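Long-range contacts in fuculose-1-phosphate aldolase (Thermus thermophilus, PDB 2FLF), which is a class II aldolase of the AraD-like clan, built as an alpha/beta chain with a central mixed sheet and found in an assembly of four chains: residues I22-G27 with G43-R48; S71-E76 with E131-V136; P119-K124 with R144-R149. All coordinates share one frame; numbering follows the deposited sequence.

Overall arrangement
From the N terminus, the chain leaves helix 2-18 and enters contact 1, where the loop 22-27 meets 43-48 and closes round the paired strands 28-32 and 37-40. Contact 1 is complete before contacts 2 and 3 open, so it stands in series with both, its centre about 20 Å from that of contact 2. Contact 2 joins helix 71-80 to helix 130-142, and contact 3 joins strand 118-121 to strand 145-148. These two cross along the chain: helix 130-142 lies between the strands of contact 3, while helix 71-80 precedes both. They also touch: Leu121 of contact 3 packs under Ser135 and Val136 of contact 2, tying helix layer to sheet.

Contact 1. Residues I22-G27 with G43-R48; sequences ISATAG and GVQKAR
Lys46 reaches across to the loop 22-27 and sets its ammonium group among three consecutive backbone carbonyls. NZ lies 2.7 Å from Thr25 O and 2.7 Å from Gly27 O, and bonds more weakly to Ala26 O. It stands above the carbonyl plane of both Thr25 and Gly27, 58° out of the first and 42° out of the second. Three carbonyl dipoles turned on one nitrogen would favour its positive charge. The side chain of Lys46 gets there by folding, with bends at chi2 (-71°) and chi4, so that CG passes close to Ala26 O before NZ turns in. A long, flexible amine suits a place where oxygens must be gathered from three successive residues.

The backbone of Lys46 takes part too: its N donates to Ala24 O at 3.0 Å, and Gln45 CA adds a C-H...O contact of 3.4 Å to the same Ala24 O. The apolar contact is Ile22 CD1 on Lys46 CB at 3.9 Å, the two side chains crossing at about a right angle. Separately, Thr25 CG2 makes a van der Waals contact with the Gln45 amide, 3.7 Å from NE2.

Further out, Ser23 OG accepts from Ala26 N, an ST motif that holds the turn, and also bonds Glu110 of a second subunit. Gly27 has a positive phi, which glycine tolerates readily. Ile22 rests on Leu16, and Ala24 and Ala47 on Phe17, all on helix 2-18. Here a buried lysine draws together the two loops that lead into and out of an antiparallel hairpin, strands 28-32 and 37-40.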
loop_
_atom_site.group_PDB
_atom_site.type_symbol
_atom_site.label_atom_id
_atom_site.label_comp_id
_atom_site.label_asym_id
_atom_site.label_seq_id
_atom_site.Cartn_x
_atom_site.Cartn_y
_atom_site.Cartn_z
ATOM N N ILE B 22 -5.359 8.936 8.784
ATOM C CA ILE B 22 -4.973 10.068 9.643
ATOM C C ILE B 22 -3.464 9.957 9.842
ATOM O O ILE B 22 -2.902 8.862 9.822
ATOM C CB ILE B 22 -5.594 10.016 11.097
ATOM C CG1 ILE B 22 -4.945 8.870 11.896
ATOM C CG2 ILE B 22 -7.133 9.839 11.066
ATOM C CD1 ILE B 22 -5.665 8.480 13.163
ATOM N N SER B 23 -2.807 11.092 10.032
ATOM C CA SER B 23 -1.381 11.089 10.324
ATOM C C SER B 23 -1.344 10.695 11.797
ATOM O O SER B 23 -2.391 10.590 12.444
ATOM C CB SER B 23 -0.825 12.477 10.176
ATOM O OG SER B 23 -1.479 13.329 11.094
ATOM N N ALA B 24 -0.154 10.486 12.337
ATOM C CA ALA B 24 -0.008 10.092 13.738
ATOM C C ALA B 24 -0.709 11.001 14.771
ATOM O O ALA B 24 -1.236 10.527 15.767
ATOM C CB ALA B 24 1.469 9.978 14.071
ATOM N N THR B 25 -0.735 12.299 14.527
ATOM C CA THR B 25 -1.348 13.225 15.470
ATOM C C THR B 25 -2.732 13.797 15.143
ATOM O O THR B 25 -3.406 14.320 16.033
ATOM C CB THR B 25 -0.447 14.434 15.668
ATOM O OG1 THR B 25 -0.204 15.035 14.387
ATOM C CG2 THR B 25 0.858 14.030 16.301
ATOM N N ALA B 26 -3.154 13.722 13.888
ATOM C CA ALA B 26 -4.431 14.316 13.511
ATOM C C ALA B 26 -5.659 13.446 13.689
ATOM O O ALA B 26 -5.587 12.297 14.144
ATOM C CB ALA B 26 -4.366 14.815 12.081
ATOM N N GLY B 27 -6.795 14.018 13.315
ATOM C CA GLY B 27 -8.038 13.303 13.443
ATOM C C GLY B 27 -8.452 13.280 14.891
ATOM O O GLY B 27 -7.727 13.735 15.756
ATOM N N GLY B 43 -3.610 16.827 20.003
ATOM C CA GLY B 43 -2.247 16.444 19.708
ATOM C C GLY B 43 -1.690 15.324 20.553
ATOM O O GLY B 43 -0.997 15.562 21.539
ATOM N N VAL B 44 -2.017 14.095 20.185
ATOM C CA VAL B 44 -1.491 12.930 20.872
ATOM C C VAL B 44 -1.385 11.871 19.780
ATOM O O VAL B 44 -2.138 11.914 18.798
ATOM C CB VAL B 44 -2.405 12.456 22.056
ATOM C CG1 VAL B 44 -3.599 13.357 22.195
ATOM C CG2 VAL B 44 -2.848 11.031 21.840
ATOM N N GLN B 45 -0.427 10.959 19.934
ATOM C CA GLN B 45 -0.197 9.887 18.972
ATOM C C GLN B 45 -1.406 8.934 19.001
ATOM O O GLN B 45 -1.438 7.979 19.775
ATOM C CB GLN B 45 1.097 9.111 19.325
ATOM C CG GLN B 45 2.372 9.935 19.605
ATOM C CD GLN B 45 3.062 10.526 18.360
ATOM O OE1 GLN B 45 3.596 9.806 17.505
ATOM N NE2 GLN B 45 3.062 11.846 18.270
ATOM N N LYS B 46 -2.395 9.200 18.159
ATOM C CA LYS B 46 -3.605 8.390 18.075
ATOM C C LYS B 46 -3.369 6.881 18.018
ATOM O O LYS B 46 -4.160 6.096 18.542
ATOM C CB LYS B 46 -4.399 8.796 16.834
ATOM C CG LYS B 46 -4.718 10.257 16.762
ATOM C CD LYS B 46 -5.760 10.620 17.800
ATOM C CE LYS B 46 -5.563 12.045 18.231
ATOM N NZ LYS B 46 -5.531 12.953 17.050
ATOM N N ALA B 47 -2.292 6.471 17.359
ATOM C CA ALA B 47 -1.994 5.052 17.215
ATOM C C ALA B 47 -1.504 4.400 18.507
ATOM O O ALA B 47 -1.301 3.191 18.560
ATOM C CB ALA B 47 -0.970 4.856 16.096
ATOM N N ARG B 48 -1.305 5.198 19.549
ATOM C CA ARG B 48 -0.842 4.663 20.829
ATOM C C ARG B 48 -1.571 5.328 21.977
ATOM O O ARG B 48 -0.947 5.734 22.966
ATOM C CB ARG B 48 0.644 4.915 21.012
ATOM C CG ARG B 48 1.555 4.184 20.067
ATOM C CD ARG B 48 2.972 4.623 20.361
ATOM N NE ARG B 48 3.951 3.987 19.495
ATOM C CZ ARG B 48 5.243 4.299 19.493
ATOM N NH1 ARG B 48 5.703 5.239 20.317
ATOM N NH2 ARG B 48 6.071 3.677 18.664
#

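Contact 2. Residues S71-E76 with E131-V136; sequences SVVHRE and EAALSV
Val73 and Ala133 mark the point where the two segments come nearest, their CA atoms 4.2 Å apart. The helical segments 71-76 and 131-136 run in nearly the same direction, at 30° to each other, and their axes approach to 8.2 Å. Such closeness suits alanine: the single methyl of Ala133 points at the other helix and lets the backbones draw in.

That methyl sits between two side chains of the first helix. Val73 CG2 meets Ala133 CB at 3.5 Å, and Glu76 CB lies 3.8 Å from the same Ala133 CB. The other branch of Val73 serves a second neighbour, since CG1, anti to the backbone N (chi1 167°), comes within 4.1 Å of Val136 CG1, the two valine side chains lying crosswise. Glu76 packs its CB and CG on Ala133; the chain then bends at chi2 and runs side by side with Leu134, OE1 coming to rest beside Leu134 CD1. The carboxylate has long, weak ion pairs with Arg79 and Arg80.

Beneath the pair, Val73 and Val136 both rest on Phe154, and His74, turned from the second helix, bonds Asn28 and Ser30. Helices 71-80 and 130-142 thus lie side by side over strand 153-157, with Ala133, Val73, Val136 and the aliphatic part of Glu76 between them, as expected of a layered alpha/beta fold.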
loop_
_atom_site.group_PDB
_atom_site.type_symbol
_atom_site.label_atom_id
_atom_site.label_comp_id
_atom_site.label_asym_id
_atom_site.label_seq_id
_atom_site.Cartn_x
_atom_site.Cartn_y
_atom_site.Cartn_z
ATOM N N SER B 71 -13.725 19.785 19.577
ATOM C CA SER B 71 -14.719 19.227 20.479
ATOM C C SER B 71 -16.004 19.994 20.174
ATOM O O SER B 71 -17.116 19.502 20.350
ATOM C CB SER B 71 -14.289 19.444 21.932
ATOM O OG SER B 71 -12.999 18.904 22.149
ATOM N N VAL B 72 -15.825 21.214 19.696
ATOM C CA VAL B 72 -16.944 22.051 19.341
ATOM C C VAL B 72 -17.773 21.297 18.327
ATOM O O VAL B 72 -18.993 21.187 18.464
ATOM C CB VAL B 72 -16.461 23.344 18.721
ATOM C CG1 VAL B 72 -17.060 24.501 19.442
ATOM C CG2 VAL B 72 -14.946 23.393 18.777
ATOM N N VAL B 73 -17.100 20.760 17.312
ATOM C CA VAL B 73 -17.796 20.015 16.272
ATOM C C VAL B 73 -18.457 18.761 16.793
ATOM O O VAL B 73 -19.621 18.509 16.490
ATOM C CB VAL B 73 -16.864 19.638 15.123
ATOM C CG1 VAL B 73 -17.530 18.606 14.236
ATOM C CG2 VAL B 73 -16.528 20.886 14.313
ATOM N N HIS B 74 -17.734 17.977 17.586
ATOM C CA HIS B 74 -18.330 16.759 18.117
ATOM C C HIS B 74 -19.564 17.085 18.941
ATOM O O HIS B 74 -20.633 16.493 18.751
ATOM C CB HIS B 74 -17.325 15.988 18.961
ATOM C CG HIS B 74 -16.194 15.402 18.169
ATOM N ND1 HIS B 74 -16.032 14.043 17.990
ATOM C CD2 HIS B 74 -15.165 15.993 17.518
ATOM C CE1 HIS B 74 -14.949 13.827 17.269
ATOM N NE2 HIS B 74 -14.405 14.993 16.969
ATOM N N ARG B 75 -19.419 18.044 19.847
ATOM C CA ARG B 75 -20.517 18.446 20.708
ATOM C C ARG B 75 -21.724 18.996 19.962
ATOM O O ARG B 75 -22.870 18.762 20.358
ATOM C CB ARG B 75 -20.050 19.497 21.697
ATOM C CG ARG B 75 -21.204 20.231 22.346
ATOM C CD ARG B 75 -20.784 21.630 22.660
ATOM N NE ARG B 75 -20.246 21.712 24.001
ATOM C CZ ARG B 75 -19.652 22.790 24.486
ATOM N NH1 ARG B 75 -19.515 23.865 23.717
ATOM N NH2 ARG B 75 -19.248 22.806 25.749
ATOM N N GLU B 76 -21.473 19.758 18.904
ATOM C CA GLU B 76 -22.578 20.319 18.148
ATOM C C GLU B 76 -23.343 19.173 17.501
ATOM O O GLU B 76 -24.532 19.294 17.225
ATOM C CB GLU B 76 -22.068 21.300 17.092
ATOM C CG GLU B 76 -23.172 22.118 16.424
ATOM C CD GLU B 76 -23.958 23.021 17.388
ATOM O OE1 GLU B 76 -25.001 23.552 16.960
ATOM O OE2 GLU B 76 -23.542 23.212 18.558
ATOM N N GLU B 131 -19.072 27.399 12.846
ATOM C CA GLU B 131 -19.849 27.449 11.616
ATOM C C GLU B 131 -19.789 26.066 10.969
ATOM O O GLU B 131 -20.818 25.519 10.555
ATOM C CB GLU B 131 -19.271 28.503 10.673
ATOM N N ALA B 132 -18.580 25.505 10.896
ATOM C CA ALA B 132 -18.379 24.181 10.319
ATOM C C ALA B 132 -19.021 23.106 11.205
ATOM O O ALA B 132 -19.471 22.071 10.715
ATOM C CB ALA B 132 -16.901 23.909 10.153
ATOM N N ALA B 133 -19.077 23.356 12.509
ATOM C CA ALA B 133 -19.670 22.393 13.418
ATOM C C ALA B 133 -21.169 22.323 13.169
ATOM O O ALA B 133 -21.750 21.247 13.001
ATOM C CB ALA B 133 -19.385 22.795 14.858
ATOM N N LEU B 134 -21.786 23.494 13.150
ATOM C CA LEU B 134 -23.204 23.630 12.911
ATOM C C LEU B 134 -23.524 23.016 11.549
ATOM O O LEU B 134 -24.528 22.307 11.385
ATOM C CB LEU B 134 -23.563 25.110 12.898
ATOM C CG LEU B 134 -25.016 25.524 13.116
ATOM C CD1 LEU B 134 -25.371 25.425 14.599
ATOM C CD2 LEU B 134 -25.187 26.946 12.640
ATOM N N SER B 135 -22.668 23.289 10.565
ATOM C CA SER B 135 -22.884 22.753 9.221
ATOM C C SER B 135 -22.682 21.225 9.174
ATOM O O SER B 135 -23.386 20.503 8.436
ATOM C CB SER B 135 -21.953 23.441 8.229
ATOM O OG SER B 135 -22.503 23.385 6.925
ATOM N N VAL B 136 -21.732 20.738 9.972
ATOM C CA VAL B 136 -21.451 19.320 10.041
ATOM C C VAL B 136 -22.539 18.638 10.846
ATOM O O VAL B 136 -22.950 17.513 10.547
ATOM C CB VAL B 136 -20.072 19.057 10.726
ATOM C CG1 VAL B 136 -19.900 17.585 11.073
ATOM C CG2 VAL B 136 -18.973 19.465 9.817
#

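Contact 3. Residues P119-K124 with R144-R149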
loop_
_atom_site.group_PDB
_atom_site.type_symbol
_atom_site.label_atom_id
_atom_site.label_comp_id
_atom_site.label_asym_id
_atom_site.label_seq_id
_atom_site.Cartn_x
_atom_site.Cartn_y
_atom_site.Cartn_z
ATOM N N PRO B 119 -22.618 14.155 1.409
ATOM C CA PRO B 119 -22.576 15.595 1.186
ATOM C C PRO B 119 -21.203 16.204 1.420
ATOM O O PRO B 119 -20.365 15.646 2.131
ATOM C CB PRO B 119 -23.623 16.120 2.172
ATOM C CG PRO B 119 -23.500 15.187 3.291
ATOM C CD PRO B 119 -23.394 13.835 2.615
ATOM N N VAL B 120 -20.978 17.361 0.825
ATOM C CA VAL B 120 -19.719 18.045 1.018
ATOM C C VAL B 120 -19.929 19.484 1.450
ATOM O O VAL B 120 -20.187 20.361 0.630
ATOM C CB VAL B 120 -18.901 18.044 -0.240
ATOM C CG1 VAL B 120 -17.523 18.652 0.047
ATOM C CG2 VAL B 120 -18.829 16.633 -0.762
ATOM N N LEU B 121 -19.815 19.718 2.747
ATOM C CA LEU B 121 -19.983 21.052 3.286
ATOM C C LEU B 121 -18.822 21.895 2.787
ATOM O O LEU B 121 -17.735 21.375 2.572
ATOM C CB LEU B 121 -19.986 20.978 4.807
ATOM C CG LEU B 121 -20.768 19.760 5.311
ATOM C CD1 LEU B 121 -20.538 19.605 6.787
ATOM C CD2 LEU B 121 -22.254 19.891 5.004
ATOM N N ALA B 122 -19.055 23.186 2.565
ATOM C CA ALA B 122 -17.982 24.075 2.098
ATOM C C ALA B 122 -17.670 25.148 3.148
ATOM O O ALA B 122 -18.579 25.731 3.746
ATOM C CB ALA B 122 -18.367 24.731 0.772
ATOM N N PRO B 123 -16.376 25.412 3.395
ATOM C CA PRO B 123 -15.979 26.422 4.383
ATOM C C PRO B 123 -16.792 27.735 4.300
ATOM O O PRO B 123 -17.645 27.986 5.163
ATOM C CB PRO B 123 -14.476 26.598 4.115
ATOM C CG PRO B 123 -14.287 26.080 2.698
ATOM C CD PRO B 123 -15.201 24.894 2.673
ATOM N N LYS B 124 -16.523 28.562 3.281
ATOM C CA LYS B 124 -17.246 29.829 3.044
ATOM C C LYS B 124 -17.059 30.328 1.606
ATOM O O LYS B 124 -15.935 30.448 1.115
ATOM C CB LYS B 124 -16.808 30.936 4.039
ATOM C CG LYS B 124 -17.378 30.776 5.485
ATOM C CD LYS B 124 -16.562 31.620 6.497
ATOM C CE LYS B 124 -16.740 31.083 7.945
ATOM N NZ LYS B 124 -16.331 32.219 8.927
ATOM N N ARG B 144 -24.987 9.625 7.206
ATOM C CA ARG B 144 -24.104 9.005 8.187
ATOM C C ARG B 144 -22.643 9.437 8.057
ATOM O O ARG B 144 -21.788 9.059 8.863
ATOM C CB ARG B 144 -24.225 7.473 8.105
ATOM C CG ARG B 144 -25.623 6.970 8.403
ATOM C CD ARG B 144 -25.572 5.672 9.148
ATOM N NE ARG B 144 -24.989 5.890 10.464
ATOM C CZ ARG B 144 -24.435 4.939 11.208
ATOM N NH1 ARG B 144 -23.930 5.236 12.402
ATOM N NH2 ARG B 144 -24.383 3.696 10.754
ATOM N N ALA B 145 -22.350 10.235 7.043
ATOM C CA ALA B 145 -20.984 10.684 6.878
ATOM C C ALA B 145 -21.001 11.927 6.042
ATOM O O ALA B 145 -21.966 12.185 5.348
ATOM C CB ALA B 145 -20.116 9.592 6.209
ATOM N N CYS B 146 -19.938 12.710 6.117
ATOM C CA CYS B 146 -19.898 13.902 5.335
ATOM C C CYS B 146 -18.476 14.371 5.125
ATOM O O CYS B 146 -17.607 14.158 5.954
ATOM C CB CYS B 146 -20.732 14.987 6.008
ATOM S SG CYS B 146 -19.972 15.672 7.482
ATOM N N LEU B 147 -18.252 15.005 3.981
ATOM C CA LEU B 147 -16.954 15.529 3.620
ATOM C C LEU B 147 -16.952 17.040 3.857
ATOM O O LEU B 147 -17.974 17.701 3.678
ATOM C CB LEU B 147 -16.673 15.213 2.143
ATOM C CG LEU B 147 -16.326 13.753 1.812
ATOM C CD1 LEU B 147 -16.616 13.451 0.368
ATOM C CD2 LEU B 147 -14.859 13.494 2.122
ATOM N N LEU B 148 -15.819 17.562 4.320
ATOM C CA LEU B 148 -15.644 18.991 4.546
ATOM C C LEU B 148 -14.508 19.346 3.607
ATOM O O LEU B 148 -13.333 19.129 3.915
ATOM C CB LEU B 148 -15.253 19.303 5.989
ATOM C CG LEU B 148 -15.102 20.796 6.331
ATOM C CD1 LEU B 148 -16.209 21.589 5.682
ATOM C CD2 LEU B 148 -15.150 20.999 7.843
ATOM N N ARG B 149 -14.891 19.868 2.443
ATOM C CA ARG B 149 -13.966 20.233 1.389
ATOM C C ARG B 149 -12.633 20.750 1.889
ATOM O O ARG B 149 -12.569 21.744 2.620
ATOM C CB ARG B 149 -14.609 21.255 0.446
ATOM C CG ARG B 149 -13.701 21.620 -0.707
ATOM C CD ARG B 149 -14.391 22.538 -1.662
ATOM N NE ARG B 149 -15.618 21.928 -2.138
ATOM C CZ ARG B 149 -16.467 22.514 -2.969
ATOM N NH1 ARG B 149 -17.567 21.872 -3.347
ATOM N NH2 ARG B 149 -16.217 23.739 -3.417
#
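Val120 fits between Leu147 and Arg149 on one face of a parallel strand pair. Its CG2 rests 3.9 Å from Leu147 CB, while CG1, swung away from its own amide nitrogen (chi1 -174°), meets Arg149 CB at 3.9 Å; the two methyls of the branched residue fill the hollow between alternate residues of the neighbouring strand. Val120 CG1 also lies near the plane of the Arg149 guanidinium, at its edge.

On the reverse face Leu121 does the matching work. Its CD1 reaches back to Cys146 SG at 4.0 Å, and its CB lies 3.9 Å from Leu148 CD1, so this leucine bridges two residues of the same face. Pro119 adds a bump at the start, its CG set against Cys146 CB at 3.9 Å. Having no N-H, the proline turns CD toward Ala145 O.

The backbones pair in parallel register. Leu147 N donates to Pro119 O, Leu121 N returns a bond of 2.9 Å to Leu147 O, and Arg149 N closes the ladder on Leu121 O at 3.2 Å. The first of these is nearly straight, 171° at the hydrogen.

Helix 130-142 covers the face carrying Leu121 and Cys146, and helix 92-98 the one with Val120 and Leu147. Strands 118-121 and 145-148, adjacent, parallel and joined through helix 130-142, form a beta-alpha-beta crossover. Its chemistry divides the labour: backbone bonds fix the register, and aliphatic or sulfur-bearing side chains make both faces largely apolar along the paired strands, ready for helices, while Arg149 carries its charge past the strand end to weak bonds with Ser98 O and Leu101 O.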